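Local coordinates for protein probable benzoylformate decarboxylase (Rhodococcus jostii, PDB 7ORX) that binds thiamine diphosphate and sodium ions as a four-chain member of the thiamine pyrophosphate enzyme family, at residues 282-287 with 465-470; 384-389 with 396-401; 11-16 with 176-181; 125-130 with 146-151. One frame throughout, in Å; residues are numbered along the deposited sequence.

Contact 1. Residues 282-287 with 465-470; sequences RYHQYV and RGFSKI
The shortest polar bond here, Ser-468 OG to Arg-465 O at 3.0 Å, stays inside the helix that presents Phe-467 to His-284; the donor stands 30° from the plane of that carbonyl. No hydrogen bond crosses between the two segments, and the join itself is made by rings. Phe-467 sends its ring outward from the helix, and its CZ lies 3.6 Å from His-284 NE2 and equally near CD2, while its CE2 stands over one face of the imidazole. The ring planes meet at 40° with centroids 5.2 Å apart, an oblique pair. His-284 gets there because CG is anti to the backbone N (chi1 -171°), which swings the ring across to the phenyl. Beside it, the CA and CB of Gln-285 both come within 4.3 Å of Phe-467 CE1, giving the phenyl a second, aliphatic neighbour. Met-112 of the second subunit also packs on His-284, whose side chain is about 7 Å from a bound thiamine diphosphate. This is an interdomain contact of the three-domain thiamine diphosphate enzyme fold: a loop of the central domain leans on helix 462-470 of the C-terminal cofactor-binding domain, close to a subunit interface.

Contact 2. Residues 384-389 with 396-401; sequences DAFWSQ and GSYYFP
Tyr-398 points its CB from strand 398-399 toward Phe-386 and Trp-387, and CG anti to the backbone N (chi1 -176°) carries the ring out from the strand to meet both. At CG the first neighbour is Trp-387 CH2, 4.2 Å away. The ring then divides its contacts between two partners. Along one side, CD1 lies 3.5 Å from Phe-386 CZ, and farther out CE1 comes to 3.4 Å from Phe-386 CE1, resting over a face of the phenyl but displaced toward its rim. Along the other side, CD2 is 4.0 Å from Trp-387 CZ2 and CE2 is 3.8 Å from the same carbon. At CZ, near the tip, Trp-387 CZ2 is again the neighbour: it stands over the centre of the tyrosine face. The indole therefore meets Tyr-398 edge-to-face, with planes at 55°, whereas the phenyl and phenol rings are oblique, at 52°. Phe-386 and Trp-387 also touch each other, Phe-386 CD1 lying over the centre of the indole. Phe-362 of helix 358-368 adds an edge-to-face ring to Phe-386, and Asn-377 of strand 374-378 touches both Phe-386 and Tyr-398. With carbon meeting carbon throughout and no hydrogen bond across, this aromatic cluster holds helix 383-389 to strand 398-399 of their beta-alpha-beta unit by dispersion and ring electrostatics.

Contact 3. Residues 11-16 with 176-181; sequences TYELLR and GLLARE
Glu-13 and Leu-14 face Leu-178 and Leu-177 in a helix-helix contact that sets helix 7-17 of the N-terminal cofactor-binding domain against helix 175-179, next to the third subunit; the backbones approach to 5.8 Å between Leu-14 CA and Leu-178 CA. Glu-13 comes first and uses its aliphatic part: CG lies 3.8 Å from Leu-178 CD2 and 4.1 Å from Leu-178 CD1. The two side chains cross at about a right angle. A bend at chi2 (109°) turns the carboxylate off the line of CB and CG, though OE1 still passes 4.2 Å from Leu-178 CD2. Leu-14 follows, buried, with CD1 reaching 4.5 Å from Leu-177 O. That carbonyl and Leu-178 O are taken by Arg-18 through NH2 and NH1 respectively, a polar tie between the ends of the two helices. Leu-14 and Leu-177 share a third neighbour, Asn-143 of helix 138-149, so both leucines pack against that helix. Beyond it the second segment heads for the third subunit, where Arg-180 bonds to Gly-314 O and Ala-308 O of that chain. Arg-16 closes the walk one helical turn after Glu-13: its NE pairs with Asp-41, and its NH1 makes a salt bridge of 3.6 Å to Glu-13 OE2.

Contact 4. Residues 125-130 with 146-151; sequences LVKWSS and IHTALL
Two flat groups frame the meeting of Lys-127 and Trp-128 with Thr-148: the indole of Trp-128 and the carbonyl of Thr-148. To the indole, the Thr-148 methyl is oblique; CG2 makes its close approach at the root of the side chain, 3.7 Å from Trp-128 CB. The rest of the tryptophan packs along Thr-141, Gln-144 and Ala-145 of the same helix. The carbonyl is gripped from opposite faces of its plane. On one, Lys-127 NZ donates a hydrogen bond of 3.0 Å to Thr-148 O, at a C=O...N angle of 149° and tilted 28° from the plane; on the other comes Leu-151 N, 3.1 Å from Thr-148 O. Lys-127 starts with CG beside its backbone N (chi1 -73°), then bends at chi3 and chi4, which carries CE past Thr-148 CG2 at 3.9 Å and sets the ammonium beside the last turn of the helix. A further bond from NZ goes to Ala-153 O, whereas Leu-151 O, though equally near, is badly angled and is no bond. The positive charge thus sits among carbonyls at a helix C terminus, where it is likely to be favoured by the helix dipole. Thr-148 OG1 turns back to Gln-144 O. Strand 128-130 lies at one end of its parallel sheet within this chain and pairs with 157-162; helix 138-149 connects the two as a beta-alpha-beta crossover, with Leu-151 touching strand 181-184 and Ala-309 of the third subunit packing on Thr-148.

From the N terminus, helix 7-17 opens contact 3, whose loop takes in all six strands of the first parallel sheet and closes at 176-181, joining helix 7-17 to helix 175-179. Within that span lies the short loop of contact 4, from strand 128-130, at one end of that sheet within the chain, to the end of helix 138-149. The two touch, Arg-180 NH1 lying 3.7 Å from His-147 CD2, and both border the third subunit. Contact 1 opens afterwards, at 282-287 in the central domain, and closes at 465-470 in the C-terminal domain; contact 2 is a local loop enclosed by it. Contacts 2 and 4 each secure one beta-alpha-beta unit, while contact 1 ties two domains together.

Contact 1. Residues 282-287 with 465-470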
# COMPACT_ATOMS: atom_id res chain seq x y z
N ARG C 282 6.25 -15.47 21.09
CA ARG C 282 5.01 -15.76 20.32
C ARG C 282 3.87 -16.14 21.31
O ARG C 282 3.33 -17.26 21.29
CB ARG C 282 5.40 -16.83 19.31
CG ARG C 282 4.57 -16.78 18.05
CD ARG C 282 5.07 -15.87 16.97
NE ARG C 282 4.13 -16.15 15.89
CZ ARG C 282 3.23 -15.30 15.39
NH1 ARG C 282 3.14 -14.05 15.84
NH2 ARG C 282 2.47 -15.70 14.39
N TYR C 283 3.52 -15.19 22.17
CA TYR C 283 2.38 -15.23 23.12
C TYR C 283 1.10 -15.33 22.31
O TYR C 283 1.14 -15.06 21.12
CB TYR C 283 2.34 -13.96 23.97
CG TYR C 283 3.60 -13.64 24.76
CD1 TYR C 283 4.11 -14.55 25.66
CD2 TYR C 283 4.23 -12.41 24.68
CE1 TYR C 283 5.24 -14.28 26.42
CE2 TYR C 283 5.35 -12.11 25.45
CZ TYR C 283 5.86 -13.06 26.33
OH TYR C 283 6.91 -12.88 27.17
N HIS C 284 -0.01 -15.70 22.93
CA HIS C 284 -1.30 -16.00 22.24
C HIS C 284 -2.46 -15.46 23.08
O HIS C 284 -2.93 -14.36 22.79
CB HIS C 284 -1.40 -17.51 21.95
CG HIS C 284 -2.55 -17.89 21.08
ND1 HIS C 284 -2.56 -19.08 20.38
CD2 HIS C 284 -3.70 -17.23 20.76
CE1 HIS C 284 -3.69 -19.16 19.68
NE2 HIS C 284 -4.40 -18.04 19.90
N GLN C 285 -2.89 -16.24 24.08
CA GLN C 285 -3.70 -15.76 25.22
C GLN C 285 -3.01 -14.52 25.79
O GLN C 285 -1.79 -14.54 25.96
CB GLN C 285 -3.97 -16.91 26.21
CG GLN C 285 -2.72 -17.61 26.78
CD GLN C 285 -2.23 -18.87 26.05
OE1 GLN C 285 -2.56 -19.12 24.91
NE2 GLN C 285 -1.42 -19.69 26.70
N TYR C 286 -3.78 -13.46 26.05
CA TYR C 286 -3.41 -12.25 26.82
C TYR C 286 -3.54 -12.59 28.30
O TYR C 286 -4.67 -12.53 28.83
CB TYR C 286 -4.30 -11.06 26.47
CG TYR C 286 -3.95 -9.76 27.16
CD1 TYR C 286 -2.65 -9.27 27.13
CD2 TYR C 286 -4.92 -9.00 27.83
CE1 TYR C 286 -2.31 -8.07 27.73
CE2 TYR C 286 -4.60 -7.80 28.44
CZ TYR C 286 -3.29 -7.33 28.38
OH TYR C 286 -2.91 -6.15 28.95
N VAL C 287 -2.43 -12.92 28.96
CA VAL C 287 -2.37 -13.06 30.45
C VAL C 287 -1.23 -12.15 30.93
O VAL C 287 -0.07 -12.56 30.98
CB VAL C 287 -2.33 -14.54 30.91
CG1 VAL C 287 -2.06 -15.51 29.76
CG2 VAL C 287 -1.39 -14.82 32.09
N ARG C 465 -13.72 -23.49 22.49
CA ARG C 465 -14.42 -23.75 23.77
C ARG C 465 -13.46 -23.50 24.94
O ARG C 465 -13.91 -22.89 25.91
CB ARG C 465 -14.98 -25.17 23.81
CG ARG C 465 -16.14 -25.41 22.86
CD ARG C 465 -16.86 -26.71 23.21
NE ARG C 465 -18.12 -26.76 22.50
CZ ARG C 465 -19.20 -26.08 22.84
NH1 ARG C 465 -19.18 -25.28 23.90
NH2 ARG C 465 -20.29 -26.16 22.10
N GLY C 466 -12.19 -23.92 24.81
CA GLY C 466 -11.04 -23.58 25.70
C GLY C 466 -10.91 -22.09 25.96
O GLY C 466 -10.69 -21.70 27.12
N PHE C 467 -11.05 -21.28 24.91
CA PHE C 467 -10.91 -19.80 24.92
C PHE C 467 -12.16 -19.12 25.50
O PHE C 467 -11.99 -18.11 26.22
CB PHE C 467 -10.56 -19.26 23.52
CG PHE C 467 -9.10 -18.96 23.32
CD1 PHE C 467 -8.57 -17.73 23.71
CD2 PHE C 467 -8.26 -19.89 22.72
CE1 PHE C 467 -7.23 -17.43 23.52
CE2 PHE C 467 -6.91 -19.60 22.51
CZ PHE C 467 -6.40 -18.38 22.93
N SER C 468 -13.37 -19.64 25.24
CA SER C 468 -14.65 -19.04 25.73
C SER C 468 -14.79 -19.23 27.25
O SER C 468 -15.75 -18.66 27.82
CB SER C 468 -15.86 -19.54 24.96
OG SER C 468 -15.98 -20.94 25.05
N LYS C 469 -13.86 -19.98 27.86
CA LYS C 469 -13.67 -20.18 29.33
C LYS C 469 -12.76 -19.05 29.86
O LYS C 469 -13.20 -18.33 30.76
CB LYS C 469 -13.13 -21.60 29.56
CG LYS C 469 -12.93 -22.06 31.00
CD LYS C 469 -14.22 -22.19 31.84
CE LYS C 469 -13.98 -22.57 33.29
NZ LYS C 469 -13.12 -23.77 33.43
N ILE C 470 -11.56 -18.88 29.27
CA ILE C 470 -10.52 -17.86 29.62
C ILE C 470 -11.04 -16.43 29.32
O ILE C 470 -10.69 -15.51 30.11
CB ILE C 470 -9.15 -18.19 28.94
CG1 ILE C 470 -8.22 -19.00 29.86
CG2 ILE C 470 -8.43 -16.93 28.44
CD1 ILE C 470 -8.54 -20.48 29.98

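Contact 2. Residues 384-389 with 396-401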
# COMPACT_ATOMS: atom_id res chain seq x y z
N ASP C 384 -0.96 -30.09 24.93
CA ASP C 384 -0.41 -30.66 26.20
C ASP C 384 -0.31 -32.20 26.07
O ASP C 384 0.74 -32.76 26.47
CB ASP C 384 -1.27 -30.23 27.39
CG ASP C 384 -0.95 -28.83 27.91
OD1 ASP C 384 -0.08 -28.16 27.31
OD2 ASP C 384 -1.57 -28.41 28.93
N ALA C 385 -1.34 -32.84 25.51
CA ALA C 385 -1.38 -34.29 25.24
C ALA C 385 -0.24 -34.70 24.30
O ALA C 385 0.48 -35.63 24.60
CB ALA C 385 -2.72 -34.65 24.66
N PHE C 386 -0.09 -34.03 23.17
CA PHE C 386 0.95 -34.37 22.17
C PHE C 386 2.33 -34.39 22.86
O PHE C 386 3.09 -35.35 22.74
CB PHE C 386 0.86 -33.38 21.00
CG PHE C 386 1.82 -33.69 19.90
CD1 PHE C 386 3.12 -33.29 19.96
CD2 PHE C 386 1.42 -34.49 18.85
CE1 PHE C 386 4.02 -33.66 18.98
CE2 PHE C 386 2.32 -34.87 17.87
CZ PHE C 386 3.62 -34.45 17.95
N TRP C 387 2.67 -33.34 23.60
CA TRP C 387 4.07 -33.13 24.06
C TRP C 387 4.39 -34.07 25.22
O TRP C 387 5.56 -34.45 25.41
CB TRP C 387 4.28 -31.65 24.39
CG TRP C 387 4.29 -30.83 23.14
CD1 TRP C 387 3.35 -29.93 22.71
CD2 TRP C 387 5.28 -30.88 22.11
NE1 TRP C 387 3.72 -29.40 21.51
CE2 TRP C 387 4.89 -29.97 21.11
CE3 TRP C 387 6.49 -31.57 21.98
CZ2 TRP C 387 5.65 -29.75 19.98
CZ3 TRP C 387 7.26 -31.34 20.86
CH2 TRP C 387 6.84 -30.44 19.88
N SER C 388 3.37 -34.46 25.96
CA SER C 388 3.52 -35.31 27.16
C SER C 388 3.62 -36.77 26.73
O SER C 388 3.92 -37.62 27.56
CB SER C 388 2.38 -35.07 28.14
OG SER C 388 1.21 -35.70 27.67
N GLN C 389 3.45 -37.05 25.44
CA GLN C 389 3.16 -38.42 24.96
C GLN C 389 3.97 -38.77 23.69
O GLN C 389 3.96 -39.93 23.37
CB GLN C 389 1.65 -38.49 24.78
CG GLN C 389 1.05 -39.84 25.10
CD GLN C 389 1.13 -40.22 26.56
OE1 GLN C 389 1.51 -41.32 26.90
NE2 GLN C 389 0.75 -39.31 27.44
N GLY C 396 13.26 -32.38 11.74
CA GLY C 396 12.11 -32.31 10.84
C GLY C 396 11.02 -33.30 11.21
O GLY C 396 10.37 -33.77 10.28
N SER C 397 10.77 -33.52 12.50
CA SER C 397 9.78 -34.50 13.00
C SER C 397 8.42 -33.89 13.33
O SER C 397 7.48 -34.70 13.49
CB SER C 397 10.32 -35.23 14.17
OG SER C 397 11.44 -36.01 13.78
N TYR C 398 8.29 -32.57 13.41
CA TYR C 398 7.04 -31.86 13.80
C TYR C 398 6.91 -30.56 12.98
O TYR C 398 7.86 -29.79 12.93
CB TYR C 398 7.07 -31.55 15.30
CG TYR C 398 5.82 -30.91 15.84
CD1 TYR C 398 4.75 -31.68 16.22
CD2 TYR C 398 5.68 -29.54 15.98
CE1 TYR C 398 3.59 -31.13 16.72
CE2 TYR C 398 4.51 -28.96 16.46
CZ TYR C 398 3.47 -29.77 16.84
OH TYR C 398 2.29 -29.26 17.32
N TYR C 399 5.73 -30.36 12.40
CA TYR C 399 5.29 -29.10 11.77
C TYR C 399 3.87 -28.79 12.28
O TYR C 399 3.05 -29.66 12.33
CB TYR C 399 5.35 -29.17 10.24
CG TYR C 399 6.72 -29.53 9.76
CD1 TYR C 399 7.71 -28.59 9.67
CD2 TYR C 399 7.06 -30.83 9.47
CE1 TYR C 399 9.00 -28.91 9.26
CE2 TYR C 399 8.35 -31.18 9.08
CZ TYR C 399 9.31 -30.21 8.96
OH TYR C 399 10.53 -30.61 8.57
N PHE C 400 3.63 -27.54 12.64
CA PHE C 400 2.33 -26.97 13.07
C PHE C 400 2.24 -25.59 12.42
O PHE C 400 3.23 -24.89 12.31
CB PHE C 400 2.28 -26.98 14.60
CG PHE C 400 1.04 -26.37 15.19
CD1 PHE C 400 0.83 -25.02 15.18
CD2 PHE C 400 0.04 -27.16 15.73
CE1 PHE C 400 -0.33 -24.46 15.71
CE2 PHE C 400 -1.13 -26.62 16.23
CZ PHE C 400 -1.33 -25.26 16.20
N PRO C 401 1.05 -25.13 11.99
CA PRO C 401 0.94 -23.85 11.30
C PRO C 401 1.51 -22.70 12.14
O PRO C 401 1.03 -22.49 13.24
CB PRO C 401 -0.58 -23.67 11.09
CG PRO C 401 -1.23 -24.66 12.02
CD PRO C 401 -0.25 -25.79 12.12

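Contact 3. Residues 11-16 with 176-181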
# COMPACT_ATOMS: atom_id res chain seq x y z
N THR C 11 13.54 -18.53 -18.46
CA THR C 11 12.90 -18.70 -17.13
C THR C 11 13.03 -20.16 -16.69
O THR C 11 13.55 -20.39 -15.60
CB THR C 11 11.45 -18.21 -17.13
OG1 THR C 11 11.43 -16.82 -17.46
CG2 THR C 11 10.77 -18.40 -15.79
N TYR C 12 12.64 -21.11 -17.56
CA TYR C 12 12.72 -22.58 -17.31
C TYR C 12 14.18 -23.01 -17.14
O TYR C 12 14.45 -23.80 -16.22
CB TYR C 12 11.98 -23.37 -18.38
CG TYR C 12 10.50 -23.51 -18.11
CD1 TYR C 12 10.05 -24.16 -16.98
CD2 TYR C 12 9.55 -22.98 -18.98
CE1 TYR C 12 8.69 -24.28 -16.72
CE2 TYR C 12 8.20 -23.09 -18.74
CZ TYR C 12 7.76 -23.76 -17.60
OH TYR C 12 6.42 -23.92 -17.32
N GLU C 13 15.11 -22.47 -17.92
CA GLU C 13 16.54 -22.87 -17.76
C GLU C 13 17.01 -22.43 -16.37
O GLU C 13 17.89 -23.10 -15.76
CB GLU C 13 17.37 -22.34 -18.94
CG GLU C 13 18.86 -22.67 -18.84
CD GLU C 13 19.53 -23.69 -19.76
OE1 GLU C 13 20.62 -23.35 -20.33
OE2 GLU C 13 19.01 -24.85 -19.85
N LEU C 14 16.43 -21.34 -15.88
CA LEU C 14 16.83 -20.71 -14.62
C LEU C 14 16.23 -21.49 -13.46
O LEU C 14 16.98 -21.81 -12.52
CB LEU C 14 16.36 -19.26 -14.66
CG LEU C 14 16.46 -18.51 -13.34
CD1 LEU C 14 17.90 -18.14 -13.02
CD2 LEU C 14 15.59 -17.27 -13.35
N LEU C 15 14.92 -21.79 -13.51
CA LEU C 15 14.25 -22.56 -12.44
C LEU C 15 14.99 -23.89 -12.28
O LEU C 15 15.16 -24.31 -11.15
CB LEU C 15 12.78 -22.78 -12.80
CG LEU C 15 11.98 -21.51 -13.01
CD1 LEU C 15 10.64 -21.81 -13.63
CD2 LEU C 15 11.78 -20.76 -11.72
N ARG C 16 15.41 -24.54 -13.37
CA ARG C 16 16.15 -25.84 -13.32
C ARG C 16 17.49 -25.60 -12.62
O ARG C 16 17.86 -26.43 -11.80
CB ARG C 16 16.41 -26.46 -14.70
CG ARG C 16 17.19 -27.78 -14.59
CD ARG C 16 17.58 -28.52 -15.88
NE ARG C 16 16.43 -28.77 -16.73
CZ ARG C 16 16.02 -27.99 -17.74
NH1 ARG C 16 16.66 -26.88 -18.05
NH2 ARG C 16 14.95 -28.32 -18.45
N GLY C 176 24.42 -14.81 -18.17
CA GLY C 176 24.80 -14.04 -16.97
C GLY C 176 23.94 -14.37 -15.75
O GLY C 176 24.54 -14.64 -14.72
N LEU C 177 22.60 -14.31 -15.88
CA LEU C 177 21.61 -14.66 -14.82
C LEU C 177 21.87 -16.05 -14.24
O LEU C 177 21.91 -16.16 -13.04
CB LEU C 177 20.19 -14.65 -15.37
CG LEU C 177 19.34 -13.40 -15.17
CD1 LEU C 177 17.87 -13.70 -15.44
CD2 LEU C 177 19.47 -12.83 -13.79
N LEU C 178 21.97 -17.10 -15.06
CA LEU C 178 22.19 -18.50 -14.59
C LEU C 178 23.37 -18.57 -13.62
O LEU C 178 23.23 -19.27 -12.60
CB LEU C 178 22.55 -19.44 -15.73
CG LEU C 178 21.44 -20.22 -16.40
CD1 LEU C 178 20.95 -19.42 -17.60
CD2 LEU C 178 21.93 -21.64 -16.76
N ALA C 179 24.50 -17.94 -14.00
CA ALA C 179 25.81 -18.01 -13.33
C ALA C 179 25.71 -17.43 -11.92
O ALA C 179 26.59 -17.77 -11.08
CB ALA C 179 26.81 -17.22 -14.16
N ARG C 180 24.69 -16.59 -11.66
CA ARG C 180 24.50 -15.84 -10.39
C ARG C 180 24.35 -16.81 -9.23
O ARG C 180 23.61 -17.79 -9.37
CB ARG C 180 23.28 -14.89 -10.41
CG ARG C 180 23.44 -13.71 -11.36
CD ARG C 180 22.99 -12.34 -10.85
NE ARG C 180 23.71 -12.01 -9.64
CZ ARG C 180 23.15 -11.63 -8.49
NH1 ARG C 180 21.85 -11.43 -8.35
NH2 ARG C 180 23.94 -11.40 -7.46
N GLU C 181 25.10 -16.53 -8.17
CA GLU C 181 24.94 -17.03 -6.79
C GLU C 181 24.82 -15.82 -5.86
O GLU C 181 25.29 -14.76 -6.21
CB GLU C 181 26.12 -17.93 -6.42
CG GLU C 181 26.18 -19.23 -7.24
CD GLU C 181 27.60 -19.74 -7.44
OE1 GLU C 181 28.25 -20.15 -6.43
OE2 GLU C 181 28.10 -19.67 -8.60

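Contact 4. Residues 125-130 with 146-151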
# COMPACT_ATOMS: atom_id res chain seq x y z
N LEU C 125 2.12 -9.36 3.29
CA LEU C 125 2.57 -10.72 3.72
C LEU C 125 3.97 -11.00 3.20
O LEU C 125 4.94 -10.81 3.97
CB LEU C 125 1.54 -11.75 3.24
CG LEU C 125 0.26 -11.75 4.08
CD1 LEU C 125 -0.64 -12.90 3.69
CD2 LEU C 125 0.57 -11.80 5.59
N VAL C 126 4.04 -11.42 1.94
CA VAL C 126 5.27 -11.57 1.12
C VAL C 126 6.33 -10.53 1.49
O VAL C 126 5.93 -9.39 1.71
CB VAL C 126 4.85 -11.49 -0.35
CG1 VAL C 126 3.83 -12.57 -0.67
CG2 VAL C 126 4.27 -10.12 -0.68
N LYS C 127 7.60 -10.95 1.60
CA LYS C 127 8.77 -10.06 1.80
C LYS C 127 8.93 -9.07 0.65
O LYS C 127 9.53 -8.03 0.83
CB LYS C 127 10.10 -10.77 1.61
CG LYS C 127 10.50 -11.71 2.70
CD LYS C 127 11.75 -12.43 2.32
CE LYS C 127 12.92 -11.48 2.27
NZ LYS C 127 14.17 -12.17 2.66
N TRP C 128 8.57 -9.51 -0.55
CA TRP C 128 8.91 -8.79 -1.80
C TRP C 128 7.93 -9.18 -2.89
O TRP C 128 7.61 -10.37 -2.97
CB TRP C 128 10.34 -9.14 -2.23
CG TRP C 128 10.76 -8.27 -3.37
CD1 TRP C 128 10.97 -6.92 -3.33
CD2 TRP C 128 10.84 -8.64 -4.75
NE1 TRP C 128 11.16 -6.44 -4.59
CE2 TRP C 128 11.15 -7.48 -5.48
CE3 TRP C 128 10.71 -9.85 -5.44
CZ2 TRP C 128 11.38 -7.49 -6.84
CZ3 TRP C 128 10.90 -9.86 -6.80
CH2 TRP C 128 11.24 -8.69 -7.49
N SER C 129 7.49 -8.23 -3.70
CA SER C 129 6.53 -8.52 -4.79
C SER C 129 6.82 -7.61 -5.98
O SER C 129 7.18 -6.49 -5.76
CB SER C 129 5.11 -8.40 -4.27
OG SER C 129 4.55 -7.12 -4.55
N SER C 130 6.67 -8.10 -7.20
CA SER C 130 6.93 -7.36 -8.46
C SER C 130 5.89 -7.71 -9.49
O SER C 130 5.61 -8.88 -9.61
CB SER C 130 8.30 -7.66 -8.97
OG SER C 130 8.60 -6.81 -10.09
N ILE C 146 13.89 -15.30 -6.37
CA ILE C 146 14.41 -16.56 -5.75
C ILE C 146 15.48 -16.19 -4.74
O ILE C 146 15.42 -16.69 -3.63
CB ILE C 146 14.93 -17.54 -6.81
CG1 ILE C 146 13.77 -18.07 -7.65
CG2 ILE C 146 15.73 -18.67 -6.17
CD1 ILE C 146 14.18 -18.59 -9.00
N HIS C 147 16.41 -15.32 -5.08
CA HIS C 147 17.53 -14.99 -4.16
C HIS C 147 16.97 -14.38 -2.88
O HIS C 147 17.49 -14.66 -1.77
CB HIS C 147 18.47 -13.99 -4.81
CG HIS C 147 19.29 -14.57 -5.90
ND1 HIS C 147 20.00 -15.74 -5.74
CD2 HIS C 147 19.54 -14.10 -7.15
CE1 HIS C 147 20.65 -15.98 -6.86
NE2 HIS C 147 20.39 -14.98 -7.74
N THR C 148 16.01 -13.48 -3.07
CA THR C 148 15.28 -12.75 -2.00
C THR C 148 14.57 -13.78 -1.11
O THR C 148 14.71 -13.68 0.09
CB THR C 148 14.25 -11.76 -2.59
OG1 THR C 148 14.90 -10.80 -3.43
CG2 THR C 148 13.48 -11.02 -1.52
N ALA C 149 13.82 -14.72 -1.66
CA ALA C 149 13.14 -15.75 -0.84
C ALA C 149 14.13 -16.49 0.08
O ALA C 149 13.71 -16.76 1.22
CB ALA C 149 12.38 -16.69 -1.73
N LEU C 150 15.38 -16.72 -0.33
CA LEU C 150 16.37 -17.54 0.42
C LEU C 150 17.28 -16.68 1.29
O LEU C 150 18.16 -17.23 1.98
CB LEU C 150 17.22 -18.34 -0.56
CG LEU C 150 16.44 -19.39 -1.34
CD1 LEU C 150 17.17 -19.79 -2.60
CD2 LEU C 150 16.17 -20.61 -0.49
N LEU C 151 17.05 -15.39 1.29
CA LEU C 151 17.94 -14.45 2.02
C LEU C 151 17.43 -14.33 3.45
O LEU C 151 16.25 -14.03 3.62
CB LEU C 151 17.93 -13.10 1.29
CG LEU C 151 19.29 -12.45 1.06
CD1 LEU C 151 20.38 -13.47 0.76
CD2 LEU C 151 19.12 -11.44 -0.06